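Local atomic coordinates of NADH dehydrogenase, putative (PDB entry 5JWC), a protein that probably oxidises NADH and passes the electrons through its bound FAD to ubiquinone, as a type II NADH dehydrogenase. Residues 136-141 with 299-304; 318-323 with 343-348. All coordinates share one frame; numbering follows the deposited sequence.

Overall arrangement
Contacts 1 and 2 lie side by side in the pyridine nucleotide-disulphide oxidoreductase region, their centres 13 Å apart. Contact 1 is a two-stranded antiparallel pairing, contact 2 a two-stranded parallel one, and helix 303-309 leads from the first towards strand 321-323 of the second. The two touch directly: Gly137 O packs on Cys343 CB at 3.4 Å, and Gln301 NE2 lies 3.6 Å from Ile320 CD1. Contact 1 borders the FAD itself, with Val136, Gly137 and Leu304 in its pocket, whereas the Cys343 side chain of contact 2 stays about 6 Å from the cofactor. A quinolone inhibitor lies about 14 Å from the Thr140 side chain.

Contact 1: residues 136-141 with 299-304; sequences VGAKTN and LAQTTL. With FAD (flavin-adenine dinucleotide), chain C.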
loop_
_atom_site.group_PDB
_atom_site.type_symbol
_atom_site.label_atom_id
_atom_site.label_comp_id
_atom_site.label_asym_id
_atom_site.label_seq_id
_atom_site.Cartn_x
_atom_site.Cartn_y
_atom_site.Cartn_z
ATOM N N VAL A 136 -22.489 -8.145 -10.661
ATOM C CA VAL A 136 -21.118 -8.021 -11.188
ATOM C C VAL A 136 -20.750 -6.613 -11.615
ATOM O O VAL A 136 -19.649 -6.370 -12.111
ATOM C CB VAL A 136 -20.893 -8.964 -12.378
ATOM C CG1 VAL A 136 -21.084 -10.406 -11.920
ATOM C CG2 VAL A 136 -21.861 -8.604 -13.555
ATOM N N GLY A 137 -21.671 -5.676 -11.418
ATOM C CA GLY A 137 -21.386 -4.292 -11.727
ATOM C C GLY A 137 -21.151 -4.033 -13.206
ATOM O O GLY A 137 -21.775 -4.650 -14.064
ATOM N N ALA A 138 -20.274 -3.076 -13.486
ATOM C CA ALA A 138 -19.950 -2.671 -14.839
ATOM C C ALA A 138 -18.437 -2.433 -14.964
ATOM O O ALA A 138 -17.699 -2.570 -13.981
ATOM C CB ALA A 138 -20.738 -1.423 -15.209
ATOM N N LYS A 139 -17.964 -2.119 -16.166
ATOM C CA LYS A 139 -16.544 -1.824 -16.347
ATOM C C LYS A 139 -16.345 -0.480 -17.022
ATOM O O LYS A 139 -17.316 0.203 -17.387
ATOM C CB LYS A 139 -15.837 -2.953 -17.113
ATOM C CG LYS A 139 -16.234 -3.191 -18.565
ATOM C CD LYS A 139 -15.465 -4.435 -19.072
ATOM C CE LYS A 139 -15.803 -4.822 -20.506
ATOM N NZ LYS A 139 -15.750 -3.625 -21.388
ATOM N N THR A 140 -15.090 -0.062 -17.130
ATOM C CA THR A 140 -14.798 1.254 -17.677
ATOM C C THR A 140 -15.117 1.274 -19.174
ATOM O O THR A 140 -14.968 0.268 -19.863
ATOM C CB THR A 140 -13.319 1.670 -17.439
ATOM O OG1 THR A 140 -12.938 1.395 -16.080
ATOM C CG2 THR A 140 -13.127 3.160 -17.724
ATOM N N ASN A 141 -15.592 2.414 -19.653
ATOM C CA ASN A 141 -15.906 2.590 -21.068
ATOM C C ASN A 141 -15.087 3.718 -21.690
ATOM O O ASN A 141 -15.171 4.860 -21.251
ATOM C CB ASN A 141 -17.394 2.875 -21.255
ATOM C CG ASN A 141 -17.806 2.914 -22.722
ATOM O OD1 ASN A 141 -17.020 2.582 -23.616
ATOM N ND2 ASN A 141 -19.056 3.304 -22.970
ATOM N N LEU A 299 -19.316 3.922 -18.210
ATOM C CA LEU A 299 -19.642 2.544 -17.866
ATOM C C LEU A 299 -19.935 1.713 -19.110
ATOM O O LEU A 299 -20.578 2.183 -20.044
ATOM C CB LEU A 299 -20.857 2.489 -16.948
ATOM C CG LEU A 299 -20.772 2.988 -15.505
ATOM C CD1 LEU A 299 -22.033 2.542 -14.784
ATOM C CD2 LEU A 299 -19.527 2.461 -14.817
ATOM N N ALA A 300 -19.479 0.467 -19.100
ATOM C CA ALA A 300 -19.858 -0.514 -20.103
ATOM C C ALA A 300 -20.153 -1.822 -19.386
ATOM O O ALA A 300 -19.770 -2.008 -18.231
ATOM C CB ALA A 300 -18.761 -0.693 -21.137
ATOM N N GLN A 301 -20.846 -2.724 -20.061
ATOM C CA GLN A 301 -21.245 -3.969 -19.439
ATOM C C GLN A 301 -20.096 -4.960 -19.412
ATOM O O GLN A 301 -19.261 -4.977 -20.309
ATOM C CB GLN A 301 -22.450 -4.569 -20.169
ATOM C CG GLN A 301 -23.720 -3.773 -19.942
ATOM C CD GLN A 301 -24.034 -3.632 -18.450
ATOM O OE1 GLN A 301 -24.186 -4.638 -17.745
ATOM N NE2 GLN A 301 -24.132 -2.385 -17.965
ATOM N N THR A 302 -20.051 -5.782 -18.371
ATOM C CA THR A 302 -19.035 -6.823 -18.284
ATOM C C THR A 302 -19.216 -7.848 -19.401
ATOM O O THR A 302 -20.315 -8.016 -19.926
ATOM C CB THR A 302 -19.104 -7.558 -16.955
ATOM O OG1 THR A 302 -20.416 -8.120 -16.803
ATOM C CG2 THR A 302 -18.819 -6.600 -15.800
ATOM N N THR A 303 -18.144 -8.563 -19.723
ATOM C CA THR A 303 -18.212 -9.626 -20.722
ATOM C C THR A 303 -19.189 -10.715 -20.279
ATOM O O THR A 303 -19.950 -11.249 -21.088
ATOM C CB THR A 303 -16.810 -10.233 -21.002
ATOM O OG1 THR A 303 -16.297 -10.835 -19.808
ATOM C CG2 THR A 303 -15.856 -9.151 -21.449
ATOM N N LEU A 304 -19.210 -11.013 -18.987
ATOM C CA LEU A 304 -20.138 -12.020 -18.477
ATOM C C LEU A 304 -21.597 -11.700 -18.822
ATOM O O LEU A 304 -22.363 -12.580 -19.252
ATOM C CB LEU A 304 -20.003 -12.141 -16.960
ATOM C CG LEU A 304 -21.100 -12.949 -16.264
ATOM C CD1 LEU A 304 -21.090 -14.386 -16.799
ATOM C CD2 LEU A 304 -20.961 -12.945 -14.766
HETATM P PA FAD C . -19.596 -2.923 -7.901
HETATM O O1A FAD C . -18.605 -2.306 -8.845
HETATM O O2A FAD C . -19.700 -2.226 -6.591
HETATM O O5B FAD C . -19.258 -4.480 -7.674
HETATM C C5B FAD C . -19.137 -5.381 -8.752
HETATM C C4B FAD C . -18.422 -6.606 -8.207
HETATM O O4B FAD C . -18.500 -7.651 -9.155
HETATM C C3B FAD C . -16.936 -6.326 -7.962
HETATM O O3B FAD C . -16.553 -6.964 -6.762
HETATM C C2B FAD C . -16.253 -7.041 -9.106
HETATM O O2B FAD C . -14.969 -7.480 -8.729
HETATM C C1B FAD C . -17.213 -8.211 -9.292
HETATM N N9A FAD C . -17.156 -8.866 -10.601
HETATM C C8A FAD C . -16.927 -8.292 -11.829
HETATM N N7A FAD C . -16.985 -9.278 -12.759
HETATM C C5A FAD C . -17.249 -10.453 -12.145
HETATM C C6A FAD C . -17.407 -11.741 -12.632
HETATM N N6A FAD C . -17.380 -11.973 -13.944
HETATM N N1A FAD C . -17.687 -12.758 -11.747
HETATM C C2A FAD C . -17.802 -12.492 -10.395
HETATM N N3A FAD C . -17.639 -11.205 -9.918
HETATM C C4A FAD C . -17.359 -10.207 -10.786
HETATM N N1 FAD C . -22.529 5.876 -5.950
HETATM C C2 FAD C . -23.238 6.621 -5.048
HETATM O O2 FAD C . -24.400 6.320 -4.801
HETATM N N3 FAD C . -22.655 7.697 -4.400
HETATM C C4 FAD C . -21.351 8.047 -4.634
HETATM O O4 FAD C . -20.857 9.008 -4.030
HETATM C C4X FAD C . -20.615 7.290 -5.538
HETATM N N5 FAD C . -19.301 7.600 -5.808
HETATM C C5X FAD C . -18.587 6.826 -6.716
HETATM C C6 FAD C . -17.260 7.121 -6.973
HETATM C C7 FAD C . -16.521 6.367 -7.877
HETATM C C7M FAD C . -15.078 6.736 -8.133
HETATM C C8 FAD C . -17.113 5.290 -8.523
HETATM C C8M FAD C . -16.336 4.463 -9.504
HETATM C C9 FAD C . -18.452 4.987 -8.263
HETATM C C9A FAD C . -19.187 5.748 -7.357
HETATM N N10 FAD C . -20.512 5.450 -7.088
HETATM C C10 FAD C . -21.213 6.205 -6.186
HETATM C "C1'" FAD C . -21.217 4.331 -7.797
HETATM C "C2'" FAD C . -21.126 2.978 -7.141
HETATM O "O2'" FAD C . -19.777 2.645 -6.971
HETATM C "C3'" FAD C . -21.733 1.970 -8.101
HETATM O "O3'" FAD C . -23.036 2.356 -8.477
HETATM C "C4'" FAD C . -21.749 0.637 -7.374
HETATM O "O4'" FAD C . -20.416 0.194 -7.343
HETATM C "C5'" FAD C . -22.634 -0.398 -8.050
HETATM O "O5'" FAD C . -22.621 -1.554 -7.238
HETATM P P FAD C . -22.482 -3.006 -7.922
HETATM O O1P FAD C . -22.597 -4.067 -6.851
HETATM O O2P FAD C . -23.526 -3.076 -9.002
HETATM O O3P FAD C . -21.029 -2.987 -8.640
HETATM O O HOH W 1 -21.994 -5.811 -16.385
#
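Lys139 and Ala300 face each other as an antiparallel hydrogen-bonded pair. Lys139 N donates to Ala300 O at 2.7 Å in an almost straight bond (175°), and Ala300 N returns one to Lys139 O at 2.8 Å. Their side chains share one face of the sheet. Lys139 CG stands between its backbone N and carbonyl carbon (chi1 66°), from where the chain runs past the Ala300 and Gln301 carbonyls and brings CE to 3.5 Å from Gln301 O. Ala300 CB packs on Asn141 CB at 3.8 Å; the OD1 of that asparagine accepts a bond from Phe143 N. This ribbon ties the chain just after strand 131-134 of the FAD-binding sheet to that just after strand 292-295 of the five-stranded parallel sheet, consistent with a connection between the family's two dinucleotide-binding domains. Next along, Thr302 occupies the N-cap of helix 303-309, with OG1 weakly bonded to Ile305 N, and lays CG2 over the Gly137 carbonyl. One water accepts a hydrogen bond from Thr302 N and donates to Gly137 O and Gln301 OE1. Val136 CG1 meets Leu304 CD2 at 3.8 Å, the two side chains at about a right angle, beside the FAD adenine; Leu304 CD2 also lies 3.8 Å from N6A.

Contact 2: residues 318-323 with 343-348; sequences NAILKV and CKKIQP
Ile320 turns CG1 opposite its own backbone N (chi1 -161°), which lays CG1 against Cys343 O at 3.6 Å and carries CD1 on to Lys345 CG; CG2 reaches the same CG at 3.8 Å. In Val323, chi1 of -55° sets CG2 between the backbone N and carbonyl carbon, where it touches both Ile346 CG1 at 3.8 Å and Lys344 CD. Three backbone bonds join the strands: Lys345 N to Leu321 O and Val323 N to Lys345 O, each 2.9 Å, and Gln347 N to Val323 O at 2.7 Å, the last nearly straight (171°). Lys322 and Lys345 project from one face, where Lys322 CD rests 4.1 Å from Lys345 CB. Val323 and Ile346 share the other, buried face with the aliphatic stem of Lys344, whose NZ forms a salt bridge with Glu430. Beyond the strand, Gln347 NE2 bonds Pro348 O at 3.0 Å on a lone pair in the carbonyl plane; Pro348 O lies almost in the amide plane, which helps to hold the amide's rotation. Leu321 packs on helix 303-309, and Ala339 of strand 337-339 touches Leu321, Val323 and Lys344. The pairing is a short two-stranded parallel sheet, its second strand following strand 337-339 at the edge of the FAD-binding Rossmann-type sheet.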
loop_
_atom_site.group_PDB
_atom_site.type_symbol
_atom_site.label_atom_id
_atom_site.label_comp_id
_atom_site.label_asym_id
_atom_site.label_seq_id
_atom_site.Cartn_x
_atom_site.Cartn_y
_atom_site.Cartn_z
ATOM N N ASN A 318 -30.522 -7.448 -26.268
ATOM C CA ASN A 318 -30.437 -6.356 -25.302
ATOM C C ASN A 318 -29.015 -5.882 -25.089
ATOM O O ASN A 318 -28.071 -6.632 -25.317
ATOM C CB ASN A 318 -31.042 -6.769 -23.963
ATOM C CG ASN A 318 -32.532 -6.954 -24.041
ATOM O OD1 ASN A 318 -33.155 -6.574 -25.030
ATOM N ND2 ASN A 318 -33.128 -7.471 -22.973
ATOM N N ALA A 319 -28.858 -4.627 -24.679
ATOM C CA ALA A 319 -27.544 -4.104 -24.318
ATOM C C ALA A 319 -27.330 -4.214 -22.802
ATOM O O ALA A 319 -26.214 -4.072 -22.307
ATOM C CB ALA A 319 -27.394 -2.660 -24.770
ATOM N N ILE A 320 -28.406 -4.445 -22.060
ATOM C CA ILE A 320 -28.272 -4.564 -20.618
ATOM C C ILE A 320 -29.268 -5.574 -20.086
ATOM O O ILE A 320 -30.321 -5.810 -20.678
ATOM C CB ILE A 320 -28.445 -3.196 -19.901
ATOM C CG1 ILE A 320 -27.854 -3.251 -18.478
ATOM C CG2 ILE A 320 -29.906 -2.754 -19.918
ATOM C CD1 ILE A 320 -27.677 -1.879 -17.790
ATOM N N LEU A 321 -28.908 -6.196 -18.977
ATOM C CA LEU A 321 -29.729 -7.219 -18.368
ATOM C C LEU A 321 -31.014 -6.619 -17.794
ATOM O O LEU A 321 -30.961 -5.722 -16.960
ATOM C CB LEU A 321 -28.928 -7.928 -17.274
ATOM C CG LEU A 321 -29.586 -9.195 -16.721
ATOM C CD1 LEU A 321 -29.868 -10.179 -17.860
ATOM C CD2 LEU A 321 -28.694 -9.840 -15.681
ATOM N N LYS A 322 -32.168 -7.113 -18.232
ATOM C CA LYS A 322 -33.443 -6.624 -17.703
ATOM C C LYS A 322 -33.987 -7.522 -16.607
ATOM O O LYS A 322 -33.972 -8.747 -16.738
ATOM C CB LYS A 322 -34.481 -6.497 -18.821
ATOM C CG LYS A 322 -34.182 -5.462 -19.903
ATOM C CD LYS A 322 -34.417 -4.042 -19.372
ATOM C CE LYS A 322 -34.564 -3.025 -20.518
ATOM N NZ LYS A 322 -35.808 -2.189 -20.332
ATOM N N VAL A 323 -34.470 -6.919 -15.523
ATOM C CA VAL A 323 -35.126 -7.674 -14.463
ATOM C C VAL A 323 -36.528 -7.135 -14.272
ATOM O O VAL A 323 -36.821 -5.999 -14.666
ATOM C CB VAL A 323 -34.372 -7.582 -13.119
ATOM C CG1 VAL A 323 -32.921 -8.031 -13.308
ATOM C CG2 VAL A 323 -34.427 -6.145 -12.580
ATOM N N CYS A 343 -25.382 -3.710 -13.095
ATOM C CA CYS A 343 -25.427 -4.620 -14.248
ATOM C C CYS A 343 -26.845 -4.796 -14.803
ATOM O O CYS A 343 -27.031 -5.499 -15.795
ATOM C CB CYS A 343 -24.858 -6.006 -13.891
ATOM S SG CYS A 343 -25.912 -7.003 -12.786
ATOM N N LYS A 344 -27.837 -4.167 -14.173
ATOM C CA LYS A 344 -29.234 -4.410 -14.528
ATOM C C LYS A 344 -30.038 -3.126 -14.756
ATOM O O LYS A 344 -29.652 -2.044 -14.294
ATOM C CB LYS A 344 -29.919 -5.261 -13.449
ATOM C CG LYS A 344 -30.089 -4.557 -12.104
ATOM C CD LYS A 344 -31.449 -3.884 -11.949
ATOM C CE LYS A 344 -31.569 -3.150 -10.613
ATOM N NZ LYS A 344 -30.567 -2.034 -10.455
ATOM N N LYS A 345 -31.168 -3.285 -15.443
ATOM C CA LYS A 345 -32.228 -2.277 -15.500
ATOM C C LYS A 345 -33.564 -2.972 -15.195
ATOM O O LYS A 345 -33.762 -4.128 -15.573
ATOM C CB LYS A 345 -32.287 -1.613 -16.881
ATOM C CG LYS A 345 -31.197 -0.556 -17.163
ATOM C CD LYS A 345 -31.064 0.497 -16.057
ATOM C CE LYS A 345 -29.788 1.366 -16.237
ATOM N NZ LYS A 345 -29.551 2.320 -15.072
ATOM N N ILE A 346 -34.460 -2.290 -14.489
ATOM C CA ILE A 346 -35.763 -2.853 -14.152
ATOM C C ILE A 346 -36.793 -2.573 -15.263
ATOM O O ILE A 346 -36.929 -1.435 -15.716
ATOM C CB ILE A 346 -36.291 -2.284 -12.813
ATOM C CG1 ILE A 346 -35.307 -2.593 -11.670
ATOM C CG2 ILE A 346 -37.694 -2.837 -12.496
ATOM C CD1 ILE A 346 -35.799 -2.146 -10.316
ATOM N N GLN A 347 -37.491 -3.615 -15.711
ATOM C CA GLN A 347 -38.621 -3.463 -16.623
ATOM C C GLN A 347 -39.851 -4.006 -15.914
ATOM O O GLN A 347 -40.068 -5.220 -15.886
ATOM C CB GLN A 347 -38.378 -4.196 -17.947
ATOM C CG GLN A 347 -39.641 -4.289 -18.821
ATOM C CD GLN A 347 -40.224 -2.909 -19.163
ATOM O OE1 GLN A 347 -39.643 -2.165 -19.959
ATOM N NE2 GLN A 347 -41.357 -2.555 -18.538
ATOM N N PRO A 348 -40.637 -3.119 -15.289
ATOM C CA PRO A 348 -41.701 -3.584 -14.402
ATOM C C PRO A 348 -42.891 -4.134 -15.169
ATOM O O PRO A 348 -43.011 -3.891 -16.370
ATOM C CB PRO A 348 -42.104 -2.326 -13.639
ATOM C CG PRO A 348 -41.797 -1.228 -14.598
ATOM C CD PRO A 348 -40.552 -1.648 -15.323
HETATM O O HOH W 2 -37.089 -0.144 -17.824
#